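Local coordinates for Ifi204 (PDB 5YZW), which recognises DNA through its HIN domain and, as an interferon-inducible member of the PYHIN family, probably acts as an innate immune sensor of foreign DNA, at residues N103-I108 with G122-N127; E148-G153 with Q181-R186. One frame throughout, in Å; residues are numbered along the deposited sequence. Where two conformers were deposited one is given.

Contact 1: N103-I108 with G122-N127; sequences NATPKI and GEYLVN
Thr105 and Tyr124 meet where the linker between the two OB folds of the HIN domain runs past strand 119-132, the first long strand of the second barrel. Thr105 uses both branches of its side chain. OG1 lies beside its own backbone N, anti to the carbonyl carbon (chi1 -78°), and accepts the N-H of Glu123 in a nearly straight bond, with Glu123 N to Thr105 OG1 2.9 Å and 165° at the hydrogen. Thr105 CG2 comes obliquely to the phenol ring, 3.4 Å from Tyr124 CZ and equally near CE1. Gly122 CA comes within 3.4 Å of Thr105 OG1, and a CB here would clash with Tyr124 CE2. The side chains of Tyr124 and Pro106 cross at about a right angle, with Pro106 CD 3.4 Å from Tyr124 OH, which donates to Pro106 O at 2.8 Å. That oxygen sits at the edge of the aromatic ring, near its plane. Leu111 of helix 108-112 also packs on Tyr124, while Glu123 turns its carboxylate to Arg167 in a salt bridge. A leucine in place of Tyr124 would probably leave Pro106 O without its hydroxyl donor and open a gap beside the methyl of Thr105. At the start of helix 108-112, Ile108 CG1 approaches the same ring obliquely, 4.1 Å from Tyr124 CE1.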
ATOM      1  N   ASN A 103       6.651   0.541   8.758  1.00 46.77           N
ATOM      2  CA  ASN A 103       7.323   0.802   7.493  1.00 61.28           C
ATOM      3  C   ASN A 103       8.193  -0.370   7.037  1.00 63.05           C
ATOM      4  O   ASN A 103       8.995  -0.222   6.109  1.00 66.59           O
ATOM      5  CB  ASN A 103       8.152   2.088   7.623  1.00 71.18           C
ATOM      6  CG  ASN A 103       8.710   2.574   6.297  1.00 81.41           C
ATOM      7  OD1 ASN A 103       9.917   2.501   6.054  1.00 83.47           O
ATOM      8  ND2 ASN A 103       7.833   3.056   5.426  1.00 86.10           N
ATOM      9  N   ALA A 104       8.053  -1.538   7.651  1.00 64.68           N
ATOM     10  CA  ALA A 104       8.962  -2.632   7.347  1.00 64.08           C
ATOM     11  C   ALA A 104       8.561  -3.320   6.051  1.00 66.87           C
ATOM     12  O   ALA A 104       7.373  -3.454   5.736  1.00 64.46           O
ATOM     13  CB  ALA A 104       8.993  -3.644   8.491  1.00 56.60           C
ATOM     14  N   THR A 105       9.560  -3.743   5.300  1.00 67.71           N
ATOM     15  CA  THR A 105       9.368  -4.567   4.119  1.00 59.47           C
ATOM     16  C   THR A 105       9.488  -6.034   4.503  1.00 63.47           C
ATOM     17  O   THR A 105      10.491  -6.424   5.117  1.00 69.00           O
ATOM     18  CB  THR A 105      10.396  -4.217   3.049  1.00 60.88           C
ATOM     19  OG1 THR A 105      10.015  -3.000   2.387  1.00 57.79           O
ATOM     20  CG2 THR A 105      10.493  -5.330   2.022  1.00 61.64           C
ATOM     21  N   PRO A 106       8.496  -6.871   4.200  1.00 54.77           N
ATOM     22  CA  PRO A 106       8.609  -8.294   4.542  1.00 53.08           C
ATOM     23  C   PRO A 106       9.752  -8.946   3.773  1.00 57.94           C
ATOM     24  O   PRO A 106       9.982  -8.646   2.598  1.00 63.67           O
ATOM     25  CB  PRO A 106       7.248  -8.881   4.124  1.00 49.25           C
ATOM     26  CG  PRO A 106       6.386  -7.722   3.734  1.00 45.99           C
ATOM     27  CD  PRO A 106       7.277  -6.564   3.439  1.00 49.29           C
ATOM     28  N   LYS A 107      10.489  -9.829   4.446  1.00 64.86           N
ATOM     29  CA  LYS A 107      11.528 -10.578   3.742  1.00 70.07           C
ATOM     30  C   LYS A 107      10.891 -11.617   2.821  1.00 62.01           C
ATOM     31  O   LYS A 107       9.845 -12.198   3.133  1.00 60.16           O
ATOM     32  CB  LYS A 107      12.498 -11.239   4.727  1.00 76.38           C
ATOM     33  CG  LYS A 107      13.261 -10.234   5.603  1.00 75.58           C
ATOM     34  CD  LYS A 107      14.762 -10.296   5.388  1.00 74.90           C
ATOM     35  CE  LYS A 107      15.425  -8.934   5.595  1.00 72.99           C
ATOM     36  NZ  LYS A 107      16.915  -9.021   5.638  1.00 82.96           N
ATOM     37  N   ILE A 108      11.513 -11.822   1.661  1.00 66.48           N
ATOM     38  CA  ILE A 108      10.946 -12.714   0.649  1.00 64.31           C
ATOM     39  C   ILE A 108      10.687 -14.099   1.228  1.00 63.00           C
ATOM     40  O   ILE A 108       9.631 -14.700   0.985  1.00 63.01           O
ATOM     41  CB  ILE A 108      11.871 -12.762  -0.582  1.00 73.43           C
ATOM     42  CG1 ILE A 108      11.848 -11.405  -1.295  1.00 69.18           C
ATOM     43  CG2 ILE A 108      11.499 -13.916  -1.519  1.00 66.73           C
ATOM     44  CD1 ILE A 108      12.315 -11.444  -2.724  1.00 72.71           C
ATOM     45  N   GLY A 122       5.947  -3.418   0.018  1.00 49.61           N
ATOM     46  CA  GLY A 122       7.365  -3.592   0.278  1.00 57.38           C
ATOM     47  C   GLY A 122       8.210  -2.904  -0.771  1.00 58.70           C
ATOM     48  O   GLY A 122       7.740  -2.592  -1.871  1.00 57.47           O
ATOM     49  N   GLU A 123       9.470  -2.672  -0.405  1.00 62.58           N
ATOM     50  CA  GLU A 123      10.460  -2.078  -1.293  1.00 64.99           C
ATOM     51  C   GLU A 123      11.539  -3.108  -1.575  1.00 68.42           C
ATOM     52  O   GLU A 123      12.193  -3.591  -0.645  1.00 70.84           O
ATOM     53  CB  GLU A 123      11.081  -0.826  -0.680  1.00 75.01           C
ATOM     54  CG  GLU A 123      10.094   0.194  -0.170  1.00 85.29           C
ATOM     55  CD  GLU A 123      10.784   1.415   0.409  1.00 88.95           C
ATOM     56  OE1 GLU A 123      10.082   2.297   0.943  1.00 85.86           O
ATOM     57  OE2 GLU A 123      12.027   1.487   0.327  1.00 93.10           O
ATOM     58  N   TYR A 124      11.745  -3.423  -2.851  1.00 66.00           N
ATOM     59  CA  TYR A 124      12.660  -4.486  -3.238  1.00 71.56           C
ATOM     60  C   TYR A 124      13.549  -4.033  -4.389  1.00 80.81           C
ATOM     61  O   TYR A 124      13.203  -3.130  -5.157  1.00 83.05           O
ATOM     62  CB  TYR A 124      11.892  -5.751  -3.646  1.00 56.28           C
ATOM     63  CG  TYR A 124      10.986  -6.285  -2.570  1.00 63.29           C
ATOM     64  CD1 TYR A 124      11.480  -7.088  -1.556  1.00 68.36           C
ATOM     65  CD2 TYR A 124       9.640  -5.950  -2.545  1.00 54.82           C
ATOM     66  CE1 TYR A 124      10.653  -7.580  -0.565  1.00 59.15           C
ATOM     67  CE2 TYR A 124       8.800  -6.427  -1.543  1.00 58.09           C
ATOM     68  CZ  TYR A 124       9.317  -7.242  -0.555  1.00 55.95           C
ATOM     69  OH  TYR A 124       8.495  -7.718   0.449  1.00 56.84           O
ATOM     70  N   LEU A 125      14.713  -4.673  -4.489  1.00 87.89           N
ATOM     71  CA  LEU A 125      15.644  -4.454  -5.591  1.00 90.00           C
ATOM     72  C   LEU A 125      15.277  -5.355  -6.760  1.00 82.69           C
ATOM     73  O   LEU A 125      15.037  -6.553  -6.573  1.00 75.80           O
ATOM     74  CB  LEU A 125      17.084  -4.732  -5.154  1.00 99.88           C
ATOM     75  CG  LEU A 125      17.720  -3.751  -4.167  1.00108.32           C
ATOM     76  CD1 LEU A 125      17.535  -4.217  -2.726  1.00107.51           C
ATOM     77  CD2 LEU A 125      19.202  -3.560  -4.496  1.00112.47           C
ATOM     78  N   VAL A 126      15.233  -4.777  -7.956  1.00 82.36           N
ATOM     79  CA  VAL A 126      14.940  -5.521  -9.177  1.00 86.01           C
ATOM     80  C   VAL A 126      16.247  -5.990  -9.798  1.00 86.43           C
ATOM     81  O   VAL A 126      17.228  -5.242  -9.835  1.00 85.60           O
ATOM     82  CB  VAL A 126      14.137  -4.654 -10.163  1.00 85.95           C
ATOM     83  CG1 VAL A 126      13.566  -5.511 -11.289  1.00 89.20           C
ATOM     84  CG2 VAL A 126      13.032  -3.888  -9.425  1.00 71.30           C
ATOM     85  N   ASN A 127      16.264  -7.223 -10.304  1.00 93.10           N
ATOM     86  CA  ASN A 127      17.468  -7.767 -10.914  1.00101.30           C
ATOM     87  C   ASN A 127      17.277  -8.248 -12.345  1.00106.46           C
ATOM     88  O   ASN A 127      18.276  -8.512 -13.024  1.00120.17           O
ATOM     89  CB  ASN A 127      18.032  -8.913 -10.058  1.00106.93           C
ATOM     90  CG  ASN A 127      17.044 -10.056  -9.866  1.00114.73           C
ATOM     91  OD1 ASN A 127      16.421 -10.529 -10.816  1.00119.63           O
ATOM     92  ND2 ASN A 127      16.905 -10.509  -8.622  1.00113.45           N
TER

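Contact 2: E148-G153 with Q181-R186; sequences EVVVYG and QLRSVR
Val150 is gripped on both of its backbone polar atoms by the neighbouring segment 181-186: its N donates to Leu182 O (2.9 Å), and its O accepts the N-H of Ser184 in an almost linear bond, nearly along the C=O axis. Leu182 N donates in turn to Glu148 O at 3.0 Å, completing the parallel ladder. Ser184 then extends the pairing with its side chain. Its OG, held between the backbone N and the carbonyl carbon (chi1 72°), accepts from Tyr152 N at 3.2 Å, and a water 2.8 Å from Ser184 OG donates to Tyr152 O.

On one face of the sheet Val150 lies alongside two longer side chains, CG2 being 4.0 Å from Gln181 CB and CB 4.0 Å from Arg183 CG. The Thr174 hydroxyl is hydrogen-bonded to Arg183 NE and, in the conformer given, to Gln181 OE1, and probably steadies both side chains. Val149 and Leu182 point to the other face, where Leu168 and Phe171 pack against both. The pair belongs to the second OB barrel: strand 145-151 is flanked by antiparallel strand 135-142, and strand 180-183 by antiparallel strand 171-175.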
ATOM      1  N   GLU A 148       9.089 -13.150  -8.578  1.00 68.80           N
ATOM      2  CA  GLU A 148       8.690 -12.323  -9.708  1.00 68.73           C
ATOM      3  C   GLU A 148       7.607 -11.349  -9.274  1.00 72.69           C
ATOM      4  O   GLU A 148       6.695 -11.716  -8.534  1.00 71.43           O
ATOM      5  CB  GLU A 148       8.142 -13.172 -10.861  1.00 64.20           C
ATOM      6  CG  GLU A 148       9.140 -13.914 -11.686  1.00100.16           C
ATOM      7  CD  GLU A 148       8.461 -14.655 -12.825  1.00104.39           C
ATOM      8  OE1 GLU A 148       7.264 -14.992 -12.679  1.00100.46           O
ATOM      9  OE2 GLU A 148       9.114 -14.894 -13.862  1.00116.79           O
ATOM     10  N   VAL A 149       7.700 -10.111  -9.743  1.00 69.36           N
ATOM     11  CA  VAL A 149       6.587  -9.177  -9.700  1.00 62.96           C
ATOM     12  C   VAL A 149       5.953  -9.168 -11.081  1.00 72.30           C
ATOM     13  O   VAL A 149       6.629  -8.896 -12.078  1.00 74.96           O
ATOM     14  CB  VAL A 149       7.041  -7.771  -9.284  1.00 70.20           C
ATOM     15  CG1 VAL A 149       5.853  -6.814  -9.267  1.00 60.80           C
ATOM     16  CG2 VAL A 149       7.705  -7.812  -7.913  1.00 60.18           C
ATOM     17  N   VAL A 150       4.672  -9.501 -11.154  1.00 72.40           N
ATOM     18  CA  VAL A 150       3.953  -9.553 -12.420  1.00 64.96           C
ATOM     19  C   VAL A 150       3.123  -8.286 -12.539  1.00 65.46           C
ATOM     20  O   VAL A 150       2.238  -8.023 -11.710  1.00 62.55           O
ATOM     21  CB  VAL A 150       3.080 -10.813 -12.524  1.00 67.20           C
ATOM     22  CG1 VAL A 150       2.400 -10.876 -13.887  1.00 76.05           C
ATOM     23  CG2 VAL A 150       3.941 -12.056 -12.321  1.00 70.09           C
ATOM     24  N   VAL A 151       3.419  -7.487 -13.553  1.00 60.47           N
ATOM     25  CA  VAL A 151       2.729  -6.228 -13.791  1.00 60.42           C
ATOM     26  C   VAL A 151       1.976  -6.319 -15.107  1.00 63.97           C
ATOM     27  O   VAL A 151       2.532  -6.747 -16.131  1.00 71.89           O
ATOM     28  CB  VAL A 151       3.706  -5.044 -13.774  1.00 67.38           C
ATOM     29  CG1 VAL A 151       2.970  -3.740 -14.055  1.00 66.20           C
ATOM     30  CG2 VAL A 151       4.391  -4.965 -12.413  1.00 69.86           C
ATOM     31  N   TYR A 152       0.708  -5.927 -15.076  1.00 66.09           N
ATOM     32  CA  TYR A 152      -0.133  -5.828 -16.259  1.00 69.91           C
ATOM     33  C   TYR A 152      -0.945  -4.539 -16.192  1.00 70.50           C
ATOM     34  O   TYR A 152      -1.343  -4.103 -15.111  1.00 73.10           O
ATOM     35  CB  TYR A 152      -1.077  -7.024 -16.354  1.00 78.34           C
ATOM     36  CG  TYR A 152      -1.918  -7.014 -17.595  1.00 90.27           C
ATOM     37  CD1 TYR A 152      -1.393  -7.447 -18.806  1.00 99.99           C
ATOM     38  CD2 TYR A 152      -3.231  -6.565 -17.566  1.00 89.67           C
ATOM     39  CE1 TYR A 152      -2.152  -7.439 -19.952  1.00104.59           C
ATOM     40  CE2 TYR A 152      -4.001  -6.554 -18.709  1.00100.53           C
ATOM     41  CZ  TYR A 152      -3.455  -6.992 -19.900  1.00107.77           C
ATOM     42  OH  TYR A 152      -4.212  -6.987 -21.044  1.00116.84           O
ATOM     43  N   GLY A 153      -1.200  -3.932 -17.352  1.00 62.26           N
ATOM     44  CA  GLY A 153      -2.101  -2.788 -17.399  1.00 64.46           C
ATOM     45  C   GLY A 153      -1.462  -1.458 -17.048  1.00 66.48           C
ATOM     46  O   GLY A 153      -0.298  -1.229 -17.385  1.00 71.10           O
ATOM     47  N   GLN A 181       4.829 -15.088  -6.774  1.00 50.79           N
ATOM     48  CA  GLN A 181       4.674 -13.846  -7.517  0.63 44.97           C
ATOM     49  C   GLN A 181       3.934 -12.821  -6.666  1.00 55.92           C
ATOM     50  O   GLN A 181       3.134 -13.177  -5.795  1.00 53.99           O
ATOM     51  CB  GLN A 181       3.895 -14.052  -8.824  0.63 48.33           C
ATOM     52  CG  GLN A 181       4.439 -15.180  -9.726  0.63 53.90           C
ATOM     53  CD  GLN A 181       3.875 -16.547  -9.365  0.63 58.64           C
ATOM     54  OE1 GLN A 181       2.767 -16.651  -8.833  0.63 52.34           O
ATOM     55  NE2 GLN A 181       4.645 -17.602  -9.636  0.63 57.99           N
ATOM     56  N   LEU A 182       4.203 -11.552  -6.938  1.00 52.98           N
ATOM     57  CA  LEU A 182       3.406 -10.433  -6.458  1.00 47.69           C
ATOM     58  C   LEU A 182       2.749  -9.842  -7.699  1.00 53.50           C
ATOM     59  O   LEU A 182       3.431  -9.271  -8.561  1.00 60.14           O
ATOM     60  CB  LEU A 182       4.271  -9.415  -5.727  1.00 48.96           C
ATOM     61  CG  LEU A 182       4.865  -9.876  -4.398  1.00 55.69           C
ATOM     62  CD1 LEU A 182       5.887  -8.854  -3.925  1.00 50.58           C
ATOM     63  CD2 LEU A 182       3.751 -10.029  -3.372  1.00 60.98           C
ATOM     64  N   ARG A 183       1.436 -10.016  -7.802  1.00 53.24           N
ATOM     65  CA  ARG A 183       0.662  -9.598  -8.959  1.00 45.00           C
ATOM     66  C   ARG A 183       0.029  -8.233  -8.732  1.00 53.51           C
ATOM     67  O   ARG A 183      -0.650  -8.004  -7.722  1.00 47.51           O
ATOM     68  CB  ARG A 183      -0.426 -10.631  -9.259  1.00 50.69           C
ATOM     69  CG  ARG A 183       0.016 -11.733 -10.186  1.00 61.26           C
ATOM     70  CD  ARG A 183      -0.914 -12.910 -10.098  1.00 60.24           C
ATOM     71  NE  ARG A 183      -0.199 -14.147 -10.410  1.00 70.26           N
ATOM     72  CZ  ARG A 183       0.076 -14.560 -11.646  1.00 71.39           C
ATOM     73  NH1 ARG A 183      -0.299 -13.832 -12.690  1.00 73.25           N
ATOM     74  NH2 ARG A 183       0.731 -15.699 -11.836  1.00 69.48           N
ATOM     75  N   SER A 184       0.241  -7.335  -9.683  1.00 50.77           N
ATOM     76  CA  SER A 184      -0.519  -6.097  -9.715  1.00 55.16           C
ATOM     77  C   SER A 184      -2.009  -6.408  -9.772  1.00 56.89           C
ATOM     78  O   SER A 184      -2.436  -7.344 -10.453  1.00 49.54           O
ATOM     79  CB  SER A 184      -0.102  -5.270 -10.927  1.00 58.90           C
ATOM     80  OG  SER A 184      -0.595  -5.864 -12.121  1.00 61.55           O
ATOM     81  N   VAL A 185      -2.797  -5.627  -9.033  1.00 52.71           N
ATOM     82  CA  VAL A 185      -4.253  -5.740  -8.997  1.00 55.58           C
ATOM     83  C   VAL A 185      -4.848  -4.337  -9.057  1.00 46.99           C
ATOM     84  O   VAL A 185      -4.126  -3.334  -9.133  1.00 45.08           O
ATOM     85  CB  VAL A 185      -4.767  -6.484  -7.743  1.00 54.60           C
ATOM     86  CG1 VAL A 185      -4.396  -7.979  -7.780  1.00 52.28           C
ATOM     87  CG2 VAL A 185      -4.263  -5.811  -6.485  1.00 44.87           C
ATOM     88  N   ARG A 186      -6.182  -4.273  -8.975  1.00 50.62           N
ATOM     89  CA  ARG A 186      -6.909  -3.035  -9.255  1.00 54.80           C
ATOM     90  C   ARG A 186      -6.430  -1.849  -8.403  1.00 51.58           C
ATOM     91  O   ARG A 186      -6.361  -0.715  -8.899  1.00 46.94           O
ATOM     92  CB  ARG A 186      -8.405  -3.263  -9.046  1.00 62.09           C
ATOM     93  CG  ARG A 186      -9.275  -2.064  -9.428  1.00 61.78           C
ATOM     94  CD  ARG A 186     -10.736  -2.447  -9.384  1.00 64.56           C
ATOM     95  NE  ARG A 186     -11.643  -1.299  -9.379  1.00 66.89           N
ATOM     96  CZ  ARG A 186     -11.965  -0.584 -10.456  1.00 73.04           C
ATOM     97  NH1 ARG A 186     -11.441  -0.883 -11.637  1.00 78.64           N
ATOM     98  NH2 ARG A 186     -12.811   0.434 -10.350  1.00 75.09           N
TER
HETATM   99  O   HOH W   1      -3.128  -5.525 -13.158  1.00 66.43           O

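How the contacts relate
Both contacts reach the same mixed sheet of the second OB barrel, contact 1 from the linker side, their centres 15 Å apart and their nearest atoms about 4 Å apart without touching. They follow in series: contact 1 is complete at strand 119-132 before contact 2 opens on strand 145-151. Strand 135-142 pairs antiparallel with both of these strands, and its Ile140 touches Tyr124 from contact 1 and Val149 from contact 2. Leu168 of strand 165-169 also reaches both contacts, through Tyr124 in contact 1. Contact 1 thus fastens the incoming linker to the barrel, whereas contact 2 joins strands within it, and the buried partners of Ile140 and Leu168 are consistent with a link between the two through the barrel interior.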